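Local coordinates for uncharacterized protein (Thermus thermophilus HB8, PDB 6SCE), which probably acts as a DNA nuclease in Type III CRISPR defence, switched on when cyclic oligoadenylate binds to its CARF-type region, at residues E141-A144 / R145-E149; W331-A334 / F335-K339. All coordinates share one frame; numbering follows the deposited sequence.

Contact 1 of 2, residues E141-A144 / R145-E149; sequences EEYA and RLYLE. With nucleotides of chain B.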
ATOM      1  N   GLU A 141      -6.821 -25.834  -2.418  1.00 28.28           N
ATOM      2  CA  GLU A 141      -6.443 -26.317  -3.740  1.00 27.17           C
ATOM      3  C   GLU A 141      -6.707 -25.251  -4.812  1.00 25.94           C
ATOM      4  O   GLU A 141      -5.952 -25.131  -5.773  1.00 26.07           O
ATOM      5  CB  GLU A 141      -7.239 -27.563  -4.091  1.00 31.75           C
ATOM      6  CG  GLU A 141      -6.811 -28.784  -3.305  1.00 35.50           C
ATOM      7  CD  GLU A 141      -7.136 -28.714  -1.833  1.00 42.37           C
ATOM      8  OE1 GLU A 141      -8.174 -28.091  -1.427  1.00 39.33           O
ATOM      9  OE2 GLU A 141      -6.301 -29.297  -1.074  1.00 52.49           O
ATOM     10  N   GLU A 142      -7.790 -24.515  -4.633  1.00 24.78           N
ATOM     11  CA  GLU A 142      -8.111 -23.392  -5.579  1.00 26.97           C
ATOM     12  C   GLU A 142      -7.026 -22.303  -5.483  1.00 25.82           C
ATOM     13  O   GLU A 142      -6.540 -21.830  -6.492  1.00 25.35           O
ATOM     14  CB  GLU A 142      -9.504 -22.880  -5.299  1.00 25.16           C
ATOM     15  CG  GLU A 142     -10.578 -23.781  -5.894  1.00 26.07           C
ATOM     16  CD  GLU A 142     -11.981 -23.498  -5.436  1.00 28.80           C
ATOM     17  OE1 GLU A 142     -12.172 -22.992  -4.309  1.00 29.15           O
ATOM     18  OE2 GLU A 142     -12.941 -23.784  -6.224  1.00 28.59           O
ATOM     19  N   TYR A 143      -6.632 -21.915  -4.258  1.00 25.47           N
ATOM     20  CA  TYR A 143      -5.509 -20.986  -4.123  1.00 25.32           C
ATOM     21  C   TYR A 143      -4.212 -21.515  -4.698  1.00 26.60           C
ATOM     22  O   TYR A 143      -3.466 -20.766  -5.303  1.00 27.72           O
ATOM     23  CB  TYR A 143      -5.316 -20.578  -2.670  1.00 24.73           C
ATOM     24  CG  TYR A 143      -6.199 -19.463  -2.248  1.00 24.40           C
ATOM     25  CD1 TYR A 143      -6.017 -18.184  -2.761  1.00 25.94           C
ATOM     26  CD2 TYR A 143      -7.221 -19.657  -1.358  1.00 25.24           C
ATOM     27  CE1 TYR A 143      -6.804 -17.133  -2.348  1.00 25.82           C
ATOM     28  CE2 TYR A 143      -8.005 -18.602  -0.931  1.00 26.81           C
ATOM     29  CZ  TYR A 143      -7.804 -17.343  -1.448  1.00 26.04           C
ATOM     30  OH  TYR A 143      -8.625 -16.284  -1.056  1.00 25.36           O
ATOM     31  N   ALA A 144      -3.947 -22.811  -4.528  1.00 27.41           N
ATOM     32  CA  ALA A 144      -2.731 -23.393  -5.065  1.00 29.20           C
ATOM     33  C   ALA A 144      -2.694 -23.306  -6.577  1.00 26.79           C
ATOM     34  O   ALA A 144      -1.641 -22.986  -7.172  1.00 29.07           O
ATOM     35  CB  ALA A 144      -2.563 -24.845  -4.604  1.00 31.36           C
ATOM     36  N   ARG A 145      -3.814 -23.559  -7.237  1.00 27.36           N
ATOM     37  CA  ARG A 145      -3.760 -23.516  -8.689  1.00 28.49           C
ATOM     38  C   ARG A 145      -3.733 -22.058  -9.223  1.00 27.56           C
ATOM     39  O   ARG A 145      -3.193 -21.808 -10.282  1.00 29.20           O
ATOM     40  CB  ARG A 145      -4.844 -24.397  -9.345  1.00 32.77           C
ATOM     41  CG  ARG A 145      -6.263 -23.926  -9.138  1.00 30.82           C
ATOM     42  CD  ARG A 145      -7.280 -24.774  -9.922  1.00 30.87           C
ATOM     43  NE  ARG A 145      -6.950 -24.792 -11.330  1.00 30.16           N
ATOM     44  CZ  ARG A 145      -7.324 -25.705 -12.200  1.00 31.12           C
ATOM     45  NH1 ARG A 145      -8.156 -26.691 -11.843  1.00 30.95           N
ATOM     46  NH2 ARG A 145      -6.904 -25.584 -13.455  1.00 32.93           N
ATOM     47  N   LEU A 146      -4.294 -21.110  -8.476  1.00 27.62           N
ATOM     48  CA  LEU A 146      -4.311 -19.687  -8.874  1.00 26.05           C
ATOM     49  C   LEU A 146      -3.053 -18.917  -8.498  1.00 27.06           C
ATOM     50  O   LEU A 146      -2.688 -17.992  -9.208  1.00 26.63           O
ATOM     51  CB  LEU A 146      -5.516 -18.966  -8.241  1.00 26.48           C
ATOM     52  CG  LEU A 146      -6.915 -19.387  -8.751  1.00 27.44           C
ATOM     53  CD1 LEU A 146      -8.012 -18.629  -8.042  1.00 29.95           C
ATOM     54  CD2 LEU A 146      -6.977 -19.164 -10.248  1.00 28.63           C
ATOM     55  N   TYR A 147      -2.411 -19.287  -7.389  1.00 26.14           N
ATOM     56  CA  TYR A 147      -1.252 -18.552  -6.853  1.00 26.22           C
ATOM     57  C   TYR A 147       0.038 -19.358  -6.904  1.00 28.32           C
ATOM     58  O   TYR A 147       1.076 -18.857  -7.345  1.00 30.03           O
ATOM     59  CB  TYR A 147      -1.465 -18.184  -5.395  1.00 26.94           C
ATOM     60  CG  TYR A 147      -2.554 -17.160  -5.078  1.00 27.18           C
ATOM     61  CD1 TYR A 147      -3.295 -16.527  -6.078  1.00 26.70           C
ATOM     62  CD2 TYR A 147      -2.815 -16.816  -3.754  1.00 27.07           C
ATOM     63  CE1 TYR A 147      -4.259 -15.578  -5.750  1.00 25.79           C
ATOM     64  CE2 TYR A 147      -3.783 -15.874  -3.419  1.00 25.96           C
ATOM     65  CZ  TYR A 147      -4.494 -15.251  -4.417  1.00 26.01           C
ATOM     66  OH  TYR A 147      -5.449 -14.292  -4.084  1.00 27.12           O
ATOM     67  N   LEU A 148      -0.001 -20.584  -6.391  1.00 28.58           N
ATOM     68  CA  LEU A 148       1.251 -21.305  -6.188  1.00 31.01           C
ATOM     69  C   LEU A 148       1.768 -21.944  -7.474  1.00 29.94           C
ATOM     70  O   LEU A 148       2.930 -21.758  -7.859  1.00 31.81           O
ATOM     71  CB  LEU A 148       1.097 -22.333  -5.092  1.00 30.18           C
ATOM     72  CG  LEU A 148       0.638 -21.766  -3.761  1.00 33.08           C
ATOM     73  CD1 LEU A 148       0.606 -22.877  -2.736  1.00 33.34           C
ATOM     74  CD2 LEU A 148       1.508 -20.609  -3.285  1.00 34.93           C
ATOM     75  N   GLU A 149       0.899 -22.650  -8.173  1.00 31.90           N
ATOM     76  CA  GLU A 149       1.288 -23.275  -9.426  1.00 36.47           C
ATOM     77  C   GLU A 149       1.888 -22.271 -10.418  1.00 36.94           C
ATOM     78  O   GLU A 149       2.980 -22.505 -10.947  1.00 35.78           O
ATOM     79  CB  GLU A 149       0.104 -24.047 -10.032  1.00 40.47           C
ATOM     80  CG  GLU A 149       0.435 -24.798 -11.314  1.00 49.76           C
ATOM     81  CD  GLU A 149       0.592 -23.886 -12.535  1.00 58.60           C
ATOM     82  OE1 GLU A 149      -0.186 -22.902 -12.680  1.00 64.96           O
ATOM     83  OE2 GLU A 149       1.488 -24.162 -13.377  1.00 65.43           O
TER
ATOM     84  P     A B   2      -7.469  -6.364  -7.581  1.00 22.38           P
ATOM     85  OP1   A B   2      -6.146  -7.058  -7.508  1.00 22.57           O
ATOM     86  OP2   A B   2      -8.541  -6.789  -8.550  1.00 21.84           O
ATOM     87  O5'   A B   2      -8.106  -6.422  -6.110  1.00 22.76           O
ATOM     88  C5'   A B   2      -9.491  -6.037  -5.946  1.00 23.16           C
ATOM     89  C4'   A B   2      -9.891  -6.220  -4.503  1.00 23.20           C
ATOM     90  O4'   A B   2      -9.869  -7.641  -4.195  1.00 24.31           O
ATOM     91  C3'   A B   2      -9.002  -5.539  -3.471  1.00 24.23           C
ATOM     92  O3'   A B   2      -9.776  -4.952  -2.427  1.00 25.21           O
ATOM     93  C2'   A B   2      -8.182  -6.694  -2.904  1.00 25.79           C
ATOM     94  O2'   A B   2      -7.796  -6.473  -1.564  1.00 25.63           O
ATOM     95  C1'   A B   2      -9.183  -7.837  -2.987  1.00 25.00           C
ATOM     96  N9    A B   2      -8.602  -9.165  -2.956  1.00 23.37           N
ATOM     97  C8    A B   2      -7.305  -9.522  -3.247  1.00 23.26           C
ATOM     98  N7    A B   2      -7.083 -10.798  -3.059  1.00 23.45           N
ATOM     99  C5    A B   2      -8.289 -11.308  -2.603  1.00 22.67           C
ATOM    100  C6    A B   2      -8.690 -12.601  -2.213  1.00 24.40           C
ATOM    101  N6    A B   2      -7.864 -13.642  -2.145  1.00 23.72           N
ATOM    102  N1    A B   2      -9.985 -12.764  -1.852  1.00 23.18           N
ATOM    103  C2    A B   2     -10.779 -11.686  -1.826  1.00 24.13           C
ATOM    104  N3    A B   2     -10.512 -10.421  -2.157  1.00 23.25           N
ATOM    105  C4    A B   2      -9.231 -10.302  -2.534  1.00 24.39           C
TER
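The exocyclic amine N6 of adenine A2 of chain B is gripped by two tyrosines one helical turn apart. It donates to Y143 OH at 3.0 Å in a nearly straight bond (N-H...O 171°), and to Y147 OH at 3.2 Å along a more bent path. Tyrosine suits both places: its long flat ring carries a hydroxyl out from the helix to the base while the rest of the ring packs. The two rings run side by side in the same direction, their planes oblique at 57°. Y143 CD1 lies over one face of the Y147 ring, 3.3 Å from Y147 CE2. In Y147, CG sits anti to the carbonyl carbon (chi1 -68°), which brings its ring alongside that of Y143. Each hydroxyl has a second partner, Y143 OH on the carbonyl of G186 and Y147 OH on D13, so both are positioned for the base. The backbone supports the pair: Y147 N donates to Y143 O at 2.8 Å. Across 145-148 the helix widens into a pi-type turn, and A144 O takes E149 N at 2.8 Å, almost straight, besides a weak bond from L148 N. Small A144 and branched L148 both pack on W155. Helix 140-148 lies against helices 15-28 and 44-59 through L146, while Y143 also leans on strand 179-184.

Contact 2 of 2, residues W331-A334 / F335-K339; sequences WAEA and FFRGK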
ATOM      1  N   TRP A 331      -3.292   8.848  13.147  1.00 34.09           N
ATOM      2  CA  TRP A 331      -2.250   9.663  12.500  0.50 35.35           C
ATOM      3  C   TRP A 331      -2.838  10.642  11.501  1.00 33.89           C
ATOM      4  O   TRP A 331      -2.353  11.753  11.354  1.00 33.54           O
ATOM      5  CB  TRP A 331      -1.208   8.779  11.812  0.50 37.08           C
ATOM      6  CG  TRP A 331      -0.573   7.856  12.793  0.50 40.36           C
ATOM      7  CD1 TRP A 331      -0.276   8.140  14.089  0.50 39.97           C
ATOM      8  CD2 TRP A 331      -0.194   6.496  12.583  0.50 42.24           C
ATOM      9  NE1 TRP A 331       0.270   7.047  14.697  0.50 43.80           N
ATOM     10  CE2 TRP A 331       0.339   6.024  13.791  0.50 42.56           C
ATOM     11  CE3 TRP A 331      -0.243   5.636  11.489  0.50 43.61           C
ATOM     12  CZ2 TRP A 331       0.822   4.736  13.936  0.50 44.79           C
ATOM     13  CZ3 TRP A 331       0.241   4.342  11.642  0.50 42.61           C
ATOM     14  CH2 TRP A 331       0.759   3.912  12.846  0.50 44.23           C
ATOM     15  N   ALA A 332      -3.894  10.215  10.807  1.00 31.88           N
ATOM     16  CA  ALA A 332      -4.574  11.111   9.861  1.00 31.40           C
ATOM     17  C   ALA A 332      -5.229  12.262  10.619  1.00 31.39           C
ATOM     18  O   ALA A 332      -5.131  13.427  10.216  1.00 29.19           O
ATOM     19  CB  ALA A 332      -5.618  10.366   9.048  1.00 31.78           C
ATOM     20  N   GLU A 333      -5.921  11.926  11.704  1.00 31.24           N
ATOM     21  CA  GLU A 333      -6.531  12.953  12.554  1.00 33.41           C
ATOM     22  C   GLU A 333      -5.475  13.958  13.039  1.00 31.51           C
ATOM     23  O   GLU A 333      -5.695  15.162  12.970  1.00 33.78           O
ATOM     24  CB  GLU A 333      -7.264  12.299  13.730  1.00 35.01           C
ATOM     25  CG  GLU A 333      -7.978  13.277  14.621  1.00 41.30           C
ATOM     26  CD  GLU A 333      -8.641  12.611  15.827  1.00 46.08           C
ATOM     27  OE1 GLU A 333      -8.081  11.642  16.359  1.00 45.28           O
ATOM     28  OE2 GLU A 333      -9.704  13.101  16.247  1.00 52.99           O
ATOM     29  N   ALA A 334      -4.323  13.465  13.493  1.00 33.93           N
ATOM     30  CA  ALA A 334      -3.277  14.343  14.024  1.00 34.10           C
ATOM     31  C   ALA A 334      -2.742  15.242  12.904  1.00 35.82           C
ATOM     32  O   ALA A 334      -2.505  16.441  13.093  1.00 34.17           O
ATOM     33  CB  ALA A 334      -2.165  13.524  14.626  1.00 34.56           C
ATOM     34  N   PHE A 335      -2.581  14.662  11.715  1.00 32.11           N
ATOM     35  CA  PHE A 335      -2.117  15.419  10.582  1.00 34.29           C
ATOM     36  C   PHE A 335      -3.040  16.571  10.235  1.00 33.97           C
ATOM     37  O   PHE A 335      -2.581  17.727  10.059  1.00 36.06           O
ATOM     38  CB  PHE A 335      -1.925  14.541   9.351  1.00 34.04           C
ATOM     39  CG  PHE A 335      -1.682  15.338   8.113  1.00 34.20           C
ATOM     40  CD1 PHE A 335      -0.447  15.932   7.905  1.00 35.14           C
ATOM     41  CD2 PHE A 335      -2.704  15.560   7.201  1.00 34.34           C
ATOM     42  CE1 PHE A 335      -0.222  16.703   6.775  1.00 36.15           C
ATOM     43  CE2 PHE A 335      -2.478  16.338   6.075  1.00 37.48           C
ATOM     44  CZ  PHE A 335      -1.229  16.901   5.863  1.00 37.50           C
ATOM     45  N   PHE A 336      -4.337  16.278  10.136  1.00 34.33           N
ATOM     46  CA  PHE A 336      -5.301  17.292   9.761  1.00 33.71           C
ATOM     47  C   PHE A 336      -5.467  18.335  10.870  1.00 34.58           C
ATOM     48  O   PHE A 336      -5.500  19.522  10.586  1.00 34.66           O
ATOM     49  CB  PHE A 336      -6.637  16.675   9.348  1.00 34.91           C
ATOM     50  CG  PHE A 336      -6.628  16.084   7.949  1.00 33.08           C
ATOM     51  CD1 PHE A 336      -6.670  16.903   6.836  1.00 37.41           C
ATOM     52  CD2 PHE A 336      -6.593  14.721   7.763  1.00 33.25           C
ATOM     53  CE1 PHE A 336      -6.682  16.371   5.561  1.00 37.49           C
ATOM     54  CE2 PHE A 336      -6.588  14.183   6.496  1.00 32.53           C
ATOM     55  CZ  PHE A 336      -6.617  15.009   5.393  1.00 34.28           C
ATOM     56  N   ARG A 337      -5.492  17.904  12.125  1.00 35.18           N
ATOM     57  CA  ARG A 337      -5.528  18.877  13.231  1.00 40.64           C
ATOM     58  C   ARG A 337      -4.317  19.799  13.228  1.00 41.85           C
ATOM     59  O   ARG A 337      -4.455  20.994  13.485  1.00 41.41           O
ATOM     60  CB  ARG A 337      -5.602  18.187  14.581  1.00 43.66           C
ATOM     61  CG  ARG A 337      -6.966  17.609  14.928  1.00 48.32           C
ATOM     62  CD  ARG A 337      -6.869  16.969  16.306  1.00 53.52           C
ATOM     63  NE  ARG A 337      -8.025  16.158  16.684  1.00 59.16           N
ATOM     64  CZ  ARG A 337      -9.119  16.630  17.273  1.00 65.42           C
ATOM     65  NH1 ARG A 337      -9.244  17.928  17.546  1.00 72.64           N
ATOM     66  NH2 ARG A 337     -10.103  15.798  17.591  1.00 66.97           N
ATOM     67  N   GLY A 338      -3.143  19.250  12.911  1.00 41.12           N
ATOM     68  CA  GLY A 338      -1.907  20.044  12.833  1.00 41.85           C
ATOM     69  C   GLY A 338      -1.948  21.097  11.742  1.00 44.11           C
ATOM     70  O   GLY A 338      -1.255  22.100  11.825  1.00 43.13           O
ATOM     71  N   LYS A 339      -2.768  20.868  10.715  1.00 42.51           N
ATOM     72  CA  LYS A 339      -2.950  21.812   9.614  1.00 42.70           C
ATOM     73  C   LYS A 339      -4.132  22.750   9.834  1.00 42.02           C
ATOM     74  O   LYS A 339      -4.561  23.426   8.896  1.00 43.64           O
ATOM     75  CB  LYS A 339      -3.134  21.049   8.289  1.00 41.55           C
ATOM     76  CG  LYS A 339      -1.922  20.248   7.857  1.00 43.51           C
ATOM     77  CD  LYS A 339      -0.700  21.154   7.696  1.00 42.65           C
ATOM     78  CE  LYS A 339       0.399  20.520   6.867  1.00 44.93           C
ATOM     79  NZ  LYS A 339       1.527  21.482   6.690  1.00 43.99           N
TER
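This is a contact within a single helix, 326-338, the crossover helix of the beta-alpha-beta unit that links strands 316-321 and 342-347. Its successive turns are joined by regular i to i+4 bonds, such as R337 N to E333 O at 2.9 Å. On one flank a salt bridge spans the same turn: E333 OE2 meets R337 NH2 at 3.0 Å. Both side chains are long and run side by side, with opposite charges that suit this spacing. With CG anti to the backbone nitrogen (chi1 -177°) and the chain extended beyond it, E333 carries its carboxylate alongside the arginine. The oxygen lies close to the guanidinium plane, yet the nitrogen approaches from above the carboxylate plane, the two groups being turned 48° apart. E333 OE1 is taken by R345, so the carboxylate joins two arginines. An alanine in place of E333 would probably leave R337 and R345 without their shared anionic partner, and the R337 guanidinium free to turn. The apolar flank is built of phenylalanines: F335 CD2 sits 3.9 Å above the centre of the F336 ring, and F335 packs edge-to-face on Y309. The helix packs on strands 316-321 and 342-347 through F336 and on helix 425-432 through F335 and W331, while A332, small enough to let both approach, touches L319 and L431.

Following the chain from the N terminus, contact 1 comes first, on helix 140-148 just after strand 129-132, the last strand of the first seven-stranded sheet. Contact 2 follows on helix 326-338, which connects two strands of the later sheet that has the same strand order. They lie in series, neither nesting nor crossing, and each joins neighbouring turns of its own helix, closing no loop between distant parts. The centres of contact 1 and contact 2 are about 42 Å apart, on opposite sides of the chain's centre. The nearest atoms of contact 1 and contact 2 are about 25 Å apart. Contact 1 brings the bound nucleotide to a helix, whereas contact 2 seats a crossover helix against its sheet, its nearest atom about 12 Å from the bound nucleic acid.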